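Long-range contacts in phage-related protein (Bordetella bronchiseptica RB50, PDB 3BJQ), which is probably a major capsid protein of a phage or prophage, inferred to build the viral shell: residues 164-169 with 245-250; 178-183 with 217-222. All blocks are in the same frame, centred on the assembly; numbering follows the deposited sequence.

How the contacts relate
Both contacts belong to one six-stranded mixed sheet, and both are largely buried. Contact 1 lays helix 158-173 against strand 245-248, whereas contact 2 joins neighbouring parallel strands, 179-183 and 221-230, within the sheet. The two meet between strands 245-248 and 179-183, where W246 O lies 2.8 Å from M181 N, a probable hydrogen bond, and their centres are about 9 Å apart. Their chemistry follows their place: helix on sheet is joined mainly by apolar side-chain packing, while strand on strand combines backbone bonds with a hydrophobic face towards helix 158-173 and a charged face. Contact 2 also reaches the surface, through exposed E220.

Contact 1 (164-169 with 245-250); sequences TAKEAI and VWLGYV
K166 meets L247 with its CG while its NZ is gripped by two groups outside the contact, the carboxylate of E163 in a salt bridge and the carbonyl oxygen of W217 in a hydrogen bond. The chain of K166 therefore does two jobs: its CG, 3.7 Å from L247 CD2, adds to the apolar interface, and a bend at chi3 (62°) swings CE into the course that carries the ammonium away from the strand. The two side chains cross obliquely. Next to them A165 sets its CB under both branches of the leucine, 3.6 Å from L247 CD2 and 3.7 Å from L247 CD1, so that this one methyl sits against the whole forked end. One turn on, I169 reaches the strand with CD1, which chi2 (165°) places anti to CA. This methyl lies 4.0 Å from L247 CB and 3.6 Å from L247 O, and, at 4.0 Å from G248 CA, I169 CD1 also touches the backbone of the next residue. A165, K166 and I169 thus form one side of helix 158-173, packed on the sheet of what is consistent with an HK97-like coat-protein fold. The axes of the short helix and strand segments approach to 8.7 Å and run in roughly the same direction, 33° apart. Y306, on the adjoining strand 305-309, is touched by A165 and I169 as well, which carries the helix-sheet packing over to the next strand, and its backbone is hydrogen-bonded to L247. On the far side of strand 245-248 from the helix, the W246 ring lies alongside the residues that follow it. There G248 N lies 3.5 Å above one ring face, offset towards the rim, and V250 CG2 stands at the ring edge.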
# COMPACT_ATOMS: atom_id res chain seq x y z
N THR E 164 -30.89 48.37 9.79
CA THR E 164 -32.01 48.49 8.85
C THR E 164 -31.89 47.45 7.72
O THR E 164 -32.89 46.87 7.30
CB THR E 164 -32.09 49.92 8.27
OG1 THR E 164 -32.41 50.83 9.32
CG2 THR E 164 -33.16 50.04 7.18
N ALA E 165 -30.67 47.23 7.26
CA ALA E 165 -30.39 46.22 6.20
C ALA E 165 -30.66 44.81 6.72
O ALA E 165 -31.29 43.98 6.05
CB ALA E 165 -28.94 46.35 5.73
N LYS E 166 -30.19 44.52 7.92
CA LYS E 166 -30.38 43.23 8.52
C LYS E 166 -31.87 42.90 8.65
O LYS E 166 -32.30 41.81 8.31
CB LYS E 166 -29.71 43.18 9.89
CG LYS E 166 -28.18 43.12 9.82
CD LYS E 166 -27.55 43.33 11.17
CE LYS E 166 -27.92 42.25 12.21
NZ LYS E 166 -27.67 42.75 13.60
N GLU E 167 -32.63 43.86 9.16
CA GLU E 167 -34.07 43.69 9.35
C GLU E 167 -34.78 43.46 8.03
O GLU E 167 -35.64 42.59 7.96
CB GLU E 167 -34.69 44.90 10.08
CG GLU E 167 -34.28 45.04 11.55
N ALA E 168 -34.46 44.25 7.01
CA ALA E 168 -35.11 44.12 5.70
C ALA E 168 -34.99 42.70 5.18
O ALA E 168 -35.98 42.11 4.75
CB ALA E 168 -34.52 45.09 4.70
N ILE E 169 -33.78 42.16 5.22
CA ILE E 169 -33.51 40.81 4.74
C ILE E 169 -34.17 39.76 5.62
O ILE E 169 -34.90 38.91 5.11
CB ILE E 169 -31.99 40.53 4.68
CG1 ILE E 169 -31.31 41.41 3.62
CG2 ILE E 169 -31.73 39.06 4.41
CD1 ILE E 169 -29.77 41.44 3.76
N VAL E 245 -21.62 49.65 0.35
CA VAL E 245 -21.73 48.61 1.37
C VAL E 245 -22.86 47.71 0.94
O VAL E 245 -23.81 48.18 0.34
CB VAL E 245 -21.99 49.22 2.74
CG1 VAL E 245 -22.29 48.14 3.79
CG2 VAL E 245 -20.78 50.08 3.13
N TRP E 246 -22.72 46.41 1.17
CA TRP E 246 -23.74 45.44 0.76
C TRP E 246 -23.89 44.41 1.88
O TRP E 246 -22.92 44.10 2.55
CB TRP E 246 -23.32 44.79 -0.54
CG TRP E 246 -24.18 43.65 -1.01
CD1 TRP E 246 -25.22 43.72 -1.90
CD2 TRP E 246 -24.07 42.27 -0.62
NE1 TRP E 246 -25.75 42.47 -2.08
CE2 TRP E 246 -25.07 41.56 -1.32
CE3 TRP E 246 -23.22 41.56 0.24
CZ2 TRP E 246 -25.26 40.18 -1.17
CZ3 TRP E 246 -23.40 40.19 0.39
CH2 TRP E 246 -24.41 39.51 -0.33
N LEU E 247 -25.10 43.90 2.07
CA LEU E 247 -25.38 42.83 3.02
C LEU E 247 -26.17 41.74 2.35
O LEU E 247 -27.04 42.03 1.56
CB LEU E 247 -26.26 43.30 4.15
CG LEU E 247 -25.68 43.90 5.42
CD1 LEU E 247 -25.39 45.41 5.25
CD2 LEU E 247 -26.72 43.66 6.50
N GLY E 248 -25.96 40.49 2.74
CA GLY E 248 -26.75 39.42 2.16
C GLY E 248 -26.71 38.15 2.94
O GLY E 248 -25.85 37.96 3.81
N TYR E 249 -27.70 37.31 2.67
CA TYR E 249 -27.67 35.91 3.09
C TYR E 249 -27.10 35.15 1.90
O TYR E 249 -27.69 35.12 0.82
CB TYR E 249 -29.05 35.35 3.46
CG TYR E 249 -28.95 33.87 3.66
CD1 TYR E 249 -28.41 33.35 4.81
CD2 TYR E 249 -29.34 32.98 2.66
CE1 TYR E 249 -28.27 31.97 4.98
CE2 TYR E 249 -29.20 31.60 2.82
CZ TYR E 249 -28.68 31.10 3.99
OH TYR E 249 -28.54 29.73 4.18
N VAL E 250 -25.91 34.57 2.12
CA VAL E 250 -25.21 33.72 1.14
C VAL E 250 -25.06 32.37 1.81
O VAL E 250 -24.53 32.27 2.95
CB VAL E 250 -23.82 34.30 0.80
CG1 VAL E 250 -23.12 33.49 -0.31
CG2 VAL E 250 -23.95 35.75 0.38

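Contact 2 (178-183 with 217-222)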
# COMPACT_ATOMS: atom_id res chain seq x y z
N ASN E 178 -25.66 36.83 6.54
CA ASN E 178 -24.40 36.35 7.10
C ASN E 178 -23.15 36.87 6.40
O ASN E 178 -22.03 36.46 6.74
CB ASN E 178 -24.40 34.82 7.13
CG ASN E 178 -24.63 34.21 5.77
OD1 ASN E 178 -24.79 34.93 4.78
ND2 ASN E 178 -24.63 32.89 5.71
N ARG E 179 -23.34 37.75 5.42
CA ARG E 179 -22.24 38.35 4.70
C ARG E 179 -22.41 39.85 4.67
O ARG E 179 -23.44 40.33 4.23
CB ARG E 179 -22.23 37.94 3.24
CG ARG E 179 -21.95 36.53 2.98
CD ARG E 179 -20.50 36.16 3.16
NE ARG E 179 -20.41 34.74 2.83
CZ ARG E 179 -20.74 33.77 3.66
NH1 ARG E 179 -21.13 34.05 4.90
NH2 ARG E 179 -20.66 32.51 3.27
N LEU E 180 -21.39 40.58 5.11
CA LEU E 180 -21.39 42.04 4.96
C LEU E 180 -20.16 42.39 4.14
O LEU E 180 -19.06 42.02 4.51
CB LEU E 180 -21.41 42.75 6.33
CG LEU E 180 -21.75 44.26 6.36
CD1 LEU E 180 -22.46 44.63 7.65
CD2 LEU E 180 -20.51 45.07 6.20
N MSE E 181 -20.37 43.06 3.00
CA MSE E 181 -19.31 43.55 2.15
C MSE E 181 -19.09 45.05 2.42
O MSE E 181 -19.97 45.86 2.15
CB MSE E 181 -19.68 43.36 0.67
CG MSE E 181 -18.55 43.51 -0.33
SE MSE E 181 -17.84 45.28 -0.64
CE MSE E 181 -19.42 46.17 -1.23
N LEU E 182 -17.94 45.40 2.96
CA LEU E 182 -17.52 46.80 3.10
C LEU E 182 -16.51 47.10 2.01
O LEU E 182 -15.45 46.45 1.96
CB LEU E 182 -16.82 47.02 4.43
CG LEU E 182 -17.57 46.76 5.73
CD1 LEU E 182 -16.67 47.00 6.90
CD2 LEU E 182 -18.79 47.66 5.79
N SER E 183 -16.77 48.09 1.17
CA SER E 183 -15.75 48.53 0.24
C SER E 183 -14.62 49.17 1.03
O SER E 183 -14.81 49.64 2.14
CB SER E 183 -16.30 49.56 -0.72
OG SER E 183 -16.72 50.73 -0.03
N TRP E 217 -22.08 44.43 15.00
CA TRP E 217 -23.19 44.32 14.06
C TRP E 217 -23.79 42.91 13.93
O TRP E 217 -24.79 42.71 13.26
CB TRP E 217 -22.76 44.87 12.70
CG TRP E 217 -22.44 46.35 12.70
CD1 TRP E 217 -22.84 47.29 13.61
CD2 TRP E 217 -21.74 47.06 11.67
NE1 TRP E 217 -22.39 48.53 13.23
CE2 TRP E 217 -21.72 48.42 12.05
CE3 TRP E 217 -21.10 46.68 10.49
CZ2 TRP E 217 -21.10 49.40 11.28
CZ3 TRP E 217 -20.48 47.66 9.72
CH2 TRP E 217 -20.49 49.00 10.12
N GLU E 218 -23.15 41.94 14.59
CA GLU E 218 -23.62 40.56 14.65
C GLU E 218 -23.86 39.97 13.27
O GLU E 218 -24.95 39.47 12.98
CB GLU E 218 -24.88 40.45 15.52
CG GLU E 218 -24.64 40.83 16.97
CD GLU E 218 -25.91 40.80 17.82
OE1 GLU E 218 -27.01 40.50 17.28
OE2 GLU E 218 -25.80 41.08 19.04
N VAL E 219 -22.84 40.08 12.43
CA VAL E 219 -22.81 39.44 11.14
C VAL E 219 -21.70 38.41 11.17
O VAL E 219 -20.57 38.70 11.60
CB VAL E 219 -22.57 40.43 9.96
CG1 VAL E 219 -23.78 41.38 9.79
CG2 VAL E 219 -21.28 41.21 10.17
N GLU E 220 -22.02 37.22 10.68
CA GLU E 220 -21.08 36.11 10.63
C GLU E 220 -19.73 36.45 10.00
O GLU E 220 -18.69 36.10 10.54
CB GLU E 220 -21.71 34.97 9.84
CG GLU E 220 -20.94 33.67 9.86
CD GLU E 220 -21.70 32.56 9.17
OE1 GLU E 220 -22.47 31.86 9.87
OE2 GLU E 220 -21.57 32.43 7.93
N GLU E 221 -19.75 37.09 8.85
CA GLU E 221 -18.53 37.34 8.13
C GLU E 221 -18.59 38.70 7.44
O GLU E 221 -19.59 39.04 6.83
CB GLU E 221 -18.33 36.23 7.10
CG GLU E 221 -17.02 36.33 6.33
CD GLU E 221 -16.67 35.05 5.60
OE1 GLU E 221 -17.54 34.16 5.51
OE2 GLU E 221 -15.52 34.94 5.12
N ILE E 222 -17.51 39.46 7.58
CA ILE E 222 -17.35 40.74 6.90
C ILE E 222 -16.25 40.53 5.88
O ILE E 222 -15.17 40.04 6.24
CB ILE E 222 -16.95 41.88 7.89
CG1 ILE E 222 -18.07 42.12 8.89
CG2 ILE E 222 -16.59 43.21 7.11
CD1 ILE E 222 -17.85 43.31 9.85
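L180 and I222 pair in parallel, as do R179 and E221, closing a beta-alpha-beta crossover whose connection includes helix 210-217. L180 N gives a nearly straight bond to E221 O (2.9 Å), approaching close to the C=O axis, whereas the bond from E221 N to N178 O is weak. Beside this pairing, N178 and R179 both face G248 in a classic beta bulge.

The tight part is the apolar face. L180 CG stands anti to the backbone N (chi1 -166°), and from there CD1 lies 3.8 Å from W217 CE3, the leucine crossing the indole at about a right angle; V219 CG1 also meets this methyl. L182 CD1 packs on I222 CG2 at 3.8 Å, and V162 of helix 158-173 touches both L180 and W217.

The other face is looser and charged, with exposed E220 at its margin. R179 shares a salt-bridge network with E220 and E221, while its NH2 pairs with D252 and E221 OE2 with K33. R179 NH1 also bonds N178 O at 3.2 Å. E220 OE2 lies at the guanidinium edge, weakly bonded to R179 NH1 (3.5 Å); E221 OE1 instead sits over one guanidinium face, 3.6 Å from R179 NH1, a long ion pair of charges alone, to which no N-H points.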